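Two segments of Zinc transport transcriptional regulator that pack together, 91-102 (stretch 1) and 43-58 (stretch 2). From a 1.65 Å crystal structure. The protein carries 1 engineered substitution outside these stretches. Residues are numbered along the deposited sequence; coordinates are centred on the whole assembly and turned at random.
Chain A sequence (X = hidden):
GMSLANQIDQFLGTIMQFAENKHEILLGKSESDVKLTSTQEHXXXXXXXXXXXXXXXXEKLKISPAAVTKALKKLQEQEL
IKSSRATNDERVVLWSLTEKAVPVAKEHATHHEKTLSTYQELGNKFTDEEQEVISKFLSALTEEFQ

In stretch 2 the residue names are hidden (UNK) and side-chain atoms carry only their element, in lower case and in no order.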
# COMPACT_ATOMS: atom_id res chain seq x y z
N ARG A 91 -5.21 -37.94 22.08
CA ARG A 91 -5.71 -36.59 22.30
C ARG A 91 -5.16 -35.57 21.30
O ARG A 91 -5.68 -34.47 21.18
CB ARG A 91 -5.42 -36.12 23.72
CG ARG A 91 -6.44 -36.53 24.76
CD ARG A 91 -5.98 -36.10 26.14
NE ARG A 91 -4.72 -36.73 26.51
CZ ARG A 91 -3.94 -36.33 27.50
NH1 ARG A 91 -2.80 -36.97 27.76
NH2 ARG A 91 -4.28 -35.28 28.24
N VAL A 92 -4.09 -35.94 20.60
CA VAL A 92 -3.42 -35.00 19.71
C VAL A 92 -3.95 -35.04 18.28
O VAL A 92 -3.85 -36.06 17.60
CB VAL A 92 -1.90 -35.24 19.70
CG1 VAL A 92 -1.22 -34.29 18.72
CG2 VAL A 92 -1.32 -35.07 21.10
N VAL A 93 -4.50 -33.91 17.83
CA VAL A 93 -5.01 -33.78 16.47
C VAL A 93 -3.93 -33.25 15.54
O VAL A 93 -3.25 -32.28 15.86
CB VAL A 93 -6.20 -32.79 16.41
CG1 VAL A 93 -6.70 -32.64 14.98
CG2 VAL A 93 -7.32 -33.25 17.34
N LEU A 94 -3.79 -33.88 14.38
CA LEU A 94 -2.85 -33.42 13.35
C LEU A 94 -3.62 -32.98 12.11
O LEU A 94 -4.70 -33.51 11.82
CB LEU A 94 -1.90 -34.56 12.96
CG LEU A 94 -1.00 -35.13 14.04
CD1 LEU A 94 -0.47 -36.49 13.60
CD2 LEU A 94 0.14 -34.17 14.33
N TRP A 95 -3.07 -32.01 11.38
CA TRP A 95 -3.69 -31.52 10.16
C TRP A 95 -2.82 -31.78 8.96
O TRP A 95 -1.60 -31.62 9.02
CB TRP A 95 -3.95 -30.01 10.28
CG TRP A 95 -4.92 -29.71 11.37
CD1 TRP A 95 -4.63 -29.37 12.65
CD2 TRP A 95 -6.35 -29.76 11.28
NE1 TRP A 95 -5.79 -29.17 13.36
CE2 TRP A 95 -6.86 -29.41 12.54
CE3 TRP A 95 -7.25 -30.05 10.25
CZ2 TRP A 95 -8.23 -29.35 12.81
CZ3 TRP A 95 -8.60 -29.98 10.51
CH2 TRP A 95 -9.08 -29.64 11.78
N SER A 96 -3.46 -32.19 7.87
CA SER A 96 -2.77 -32.37 6.60
C SER A 96 -3.57 -31.79 5.44
O SER A 96 -4.77 -31.54 5.55
CB SER A 96 -2.49 -33.86 6.36
OG SER A 96 -3.69 -34.59 6.37
N LEU A 97 -2.89 -31.57 4.31
CA LEU A 97 -3.55 -31.09 3.11
C LEU A 97 -4.43 -32.19 2.51
O LEU A 97 -4.11 -33.37 2.61
CB LEU A 97 -2.53 -30.70 2.05
CG LEU A 97 -1.57 -29.57 2.39
CD1 LEU A 97 -0.77 -29.23 1.15
CD2 LEU A 97 -2.36 -28.36 2.86
N THR A 98 -5.53 -31.77 1.90
CA THR A 98 -6.26 -32.65 0.98
C THR A 98 -5.64 -32.48 -0.40
O THR A 98 -4.89 -31.53 -0.64
CB THR A 98 -7.75 -32.28 0.91
OG1 THR A 98 -7.91 -30.97 0.36
CG2 THR A 98 -8.39 -32.35 2.31
N GLU A 99 -5.93 -33.40 -1.31
CA GLU A 99 -5.39 -33.27 -2.67
C GLU A 99 -5.80 -31.95 -3.31
O GLU A 99 -5.03 -31.35 -4.06
CB GLU A 99 -5.82 -34.45 -3.55
CG GLU A 99 -4.73 -35.50 -3.76
CD GLU A 99 -3.43 -34.92 -4.31
OE1 GLU A 99 -3.49 -33.98 -5.14
OE2 GLU A 99 -2.35 -35.40 -3.90
N LYS A 100 -7.01 -31.49 -3.01
CA LYS A 100 -7.51 -30.21 -3.52
C LYS A 100 -6.53 -29.07 -3.19
O LYS A 100 -6.35 -28.14 -3.98
CB LYS A 100 -8.88 -29.92 -2.90
CG LYS A 100 -9.52 -28.59 -3.29
CD LYS A 100 -10.88 -28.45 -2.61
CE LYS A 100 -11.48 -27.06 -2.80
NZ LYS A 100 -12.87 -26.97 -2.26
N ALA A 101 -5.89 -29.16 -2.03
CA ALA A 101 -5.06 -28.07 -1.52
C ALA A 101 -3.63 -28.07 -2.05
O ALA A 101 -2.95 -27.04 -1.99
CB ALA A 101 -5.03 -28.09 0.00
N VAL A 102 -3.19 -29.21 -2.55
CA VAL A 102 -1.81 -29.36 -3.01
C VAL A 102 -1.40 -28.28 -4.01
O VAL A 102 -0.39 -27.61 -3.82
CB VAL A 102 -1.57 -30.78 -3.56
CG1 VAL A 102 -0.20 -30.87 -4.23
CG2 VAL A 102 -1.68 -31.80 -2.43
N UNK A 43 -1.07 -21.45 6.41
CA UNK A 43 -1.27 -22.76 7.00
C UNK A 43 -1.09 -23.84 5.93
O UNK A 43 -0.43 -24.85 6.16
c UNK A 43 -3.93 -22.05 9.72
c UNK A 43 -2.64 -22.00 8.95
c UNK A 43 -2.64 -22.87 7.68
c UNK A 43 -2.96 -24.34 8.02
N UNK A 44 -1.66 -23.62 4.75
CA UNK A 44 -1.53 -24.61 3.69
C UNK A 44 -0.08 -24.82 3.29
O UNK A 44 0.36 -25.95 3.11
c UNK A 44 -4.54 -23.87 1.36
c UNK A 44 -3.89 -24.18 2.69
c UNK A 44 -4.43 -25.50 3.23
c UNK A 44 -2.38 -24.23 2.48
N UNK A 45 0.69 -23.73 3.20
CA UNK A 45 2.12 -23.85 2.92
C UNK A 45 2.85 -24.64 3.98
O UNK A 45 3.73 -25.44 3.68
c UNK A 45 5.03 -20.63 1.54
s UNK A 45 3.32 -20.20 1.28
c UNK A 45 2.78 -22.47 2.78
c UNK A 45 2.50 -21.80 1.45
N UNK A 46 2.50 -24.41 5.25
CA UNK A 46 3.13 -25.13 6.33
C UNK A 46 2.81 -26.63 6.25
O UNK A 46 3.70 -27.47 6.39
c UNK A 46 3.26 -25.21 8.92
c UNK A 46 4.78 -25.23 8.88
c UNK A 46 2.76 -24.51 10.18
c UNK A 46 2.69 -24.53 7.68
N UNK A 47 1.55 -26.96 5.98
CA UNK A 47 1.12 -28.36 5.95
C UNK A 47 1.70 -29.11 4.75
O UNK A 47 1.87 -30.33 4.80
c UNK A 47 -1.04 -27.90 7.25
c UNK A 47 -0.43 -28.54 8.50
c UNK A 47 -0.40 -28.46 5.98
c UNK A 47 -2.54 -28.15 7.19
N UNK A 48 2.00 -28.38 3.67
CA UNK A 48 2.65 -28.98 2.51
C UNK A 48 4.04 -29.50 2.89
O UNK A 48 4.55 -30.46 2.32
c UNK A 48 2.76 -27.96 1.38
N UNK A 49 4.63 -28.84 3.88
CA UNK A 49 5.96 -29.15 4.36
C UNK A 49 5.93 -30.22 5.45
O UNK A 49 6.77 -31.12 5.48
o UNK A 49 8.17 -26.31 7.15
c UNK A 49 8.49 -26.68 6.00
o UNK A 49 9.20 -25.98 5.24
c UNK A 49 6.60 -27.87 4.89
c UNK A 49 7.98 -28.01 5.49
N UNK A 50 4.94 -30.13 6.34
CA UNK A 50 4.86 -31.01 7.50
C UNK A 50 3.44 -31.09 8.06
O UNK A 50 2.83 -30.06 8.33
c UNK A 50 5.77 -30.49 8.62
n UNK A 50 7.66 -32.51 10.28
o UNK A 50 7.47 -33.27 8.16
c UNK A 50 7.23 -30.91 8.51
c UNK A 50 7.46 -32.34 8.97
N UNK A 51 2.94 -32.30 8.25
CA UNK A 51 1.70 -32.50 9.01
C UNK A 51 1.91 -31.90 10.41
O UNK A 51 2.94 -32.14 11.04
c UNK A 51 0.68 -36.04 7.74
c UNK A 51 0.26 -34.21 10.16
c UNK A 51 0.91 -34.53 7.76
c UNK A 51 1.34 -33.99 9.12
N UNK A 52 0.94 -31.12 10.89
CA UNK A 52 1.18 -30.31 12.07
C UNK A 52 -0.01 -30.23 13.02
O UNK A 52 -1.16 -30.27 12.59
o UNK A 52 2.62 -28.83 10.75
c UNK A 52 1.54 -28.87 11.66
N UNK A 53 0.28 -30.08 14.31
CA UNK A 53 -0.74 -29.80 15.31
C UNK A 53 -1.15 -28.32 15.33
O UNK A 53 -0.47 -27.47 14.75
c UNK A 53 -0.23 -30.14 16.72
o UNK A 53 0.88 -29.28 17.03
c UNK A 53 0.23 -31.59 16.80
N UNK A 54 -2.26 -28.02 16.01
CA UNK A 54 -2.65 -26.63 16.21
C UNK A 54 -1.51 -25.85 16.86
O UNK A 54 -1.23 -24.71 16.48
c UNK A 54 -3.88 -26.52 17.11
o UNK A 54 -5.21 -28.05 15.85
n UNK A 54 -6.18 -26.13 16.49
c UNK A 54 -5.15 -26.97 16.42
N UNK A 55 -0.87 -26.47 17.85
CA UNK A 55 0.22 -25.81 18.57
C UNK A 55 1.39 -25.48 17.66
O UNK A 55 1.94 -24.38 17.72
c UNK A 55 0.69 -26.68 19.74
N UNK A 56 1.76 -26.44 16.81
CA UNK A 56 2.87 -26.25 15.89
C UNK A 56 2.56 -25.14 14.88
O UNK A 56 3.44 -24.34 14.53
c UNK A 56 5.58 -27.07 14.64
n UNK A 56 7.47 -27.75 16.10
c UNK A 56 3.17 -27.57 15.16
c UNK A 56 4.22 -27.47 14.08
c UNK A 56 6.05 -28.04 15.71
N UNK A 57 1.31 -25.08 14.43
CA UNK A 57 0.92 -24.02 13.50
C UNK A 57 1.06 -22.64 14.15
O UNK A 57 1.59 -21.71 13.53
c UNK A 57 -0.51 -24.23 12.98
c UNK A 57 -0.92 -23.04 12.12
c UNK A 57 -2.03 -25.94 11.82
c UNK A 57 -0.59 -25.52 12.16
N UNK A 58 0.58 -22.50 15.38
CA UNK A 58 0.67 -21.24 16.11
C UNK A 58 2.13 -20.84 16.31
O UNK A 58 2.48 -19.67 16.17
c UNK A 58 -0.05 -21.33 17.47
O HOH W 1 -0.10 -32.14 4.46
O HOH W 2 -3.72 -30.13 17.45

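Position 43 carries four carbons, forked at the first, with one arm two carbons long; they make no contact with stretch 1. This is isoleucine, Ile43. Position 44 also has four carbons, but the fork is at the second, the mark of leucine. One terminal methyl of Leu44, CD2, lies 3.5 Å from Leu97 CD2 and 4.2 Å from Ala101 CB. At 45 an unbranched chain of two carbons, a sulfur and a carbon identifies Met45, whose CA-to-CB bond points away from stretch 1. Position 46, four carbons forked at the second, is Leu46, also out of contact.

Position 47 repeats that fork, but its CA-to-CB bond points toward the strand. Its CB is 3.7 Å from Leu97 CD2. It is a leucine, and the methyls of Leu47 reach Trp95: CD2 lies 3.3 Å from Trp95 O and CD1 3.9 Å from Trp95 CB. A single carbon at 48 gives Ala48, its CB 3.8 Å from Leu97 CD1. Three carbons, the third bearing two oxygens, make 49 Glu49; at 50 the third carbon bears one oxygen and one nitrogen, hence Gln50. Both point away from stretch 1.

Position 51 has four carbons forked at the first with one longer arm, so it is isoleucine. Ile51 CG2 packs 3.6 Å from Leu94 CB, and its CG1 lies 3.7 Å from Ser96 CB. One carbon and one oxygen at 52 define a serine pointing away from the strand; Ser52 OG instead donates to Gln50 O at 2.7 Å. At 53 one carbon carries an oxygen and a carbon: threonine. Thr53 CG2 sits 3.6 Å from both Val92 CG1 and Leu94 CD2, while OG1 caps the following helix, accepting from the backbone N of position 56 at 3.0 Å.

Position 54 has two carbons, the second with one oxygen and one nitrogen, and is Asn54. Its OD1 accepts from Trp95 NE1 at 2.8 Å, at the edge of the indole ring. The lone carbon at 55 is Ala55; four carbons in a row ending in nitrogen make 56 Lys56; neither touches stretch 1. Position 57, four carbons forked at the first with one longer arm, is Ile57, whose CD1 approaches Trp95 CD1 at 4.4 Å. Position 58 has a single side-chain carbon, out of reach of stretch 1, and is Ala58.

The contact centres on one antiparallel bridge. Trp95 N donates to Ser52 O at 2.9 Å, and Ser52 N to Trp95 O at 3.2 Å, with angles of 152° and 160°. Helix 43-49 crosses strand 93-97 at -94°, bringing Leu44, Leu47 and Ala48 against Leu97. Two waters extend the pairing: water 1 accepts from Leu97 N and donates to Leu47 O, while water 2 accepts from Asn54 N and donates to Val93 O. Trp95 thus joins backbone pairing to the side-chain bond with Asn54, and Leu97 fills the apolar side, within 643 Å² of summed buried surface.

Stretch 2 (43-58) ILMLLAEQISTNAKIA
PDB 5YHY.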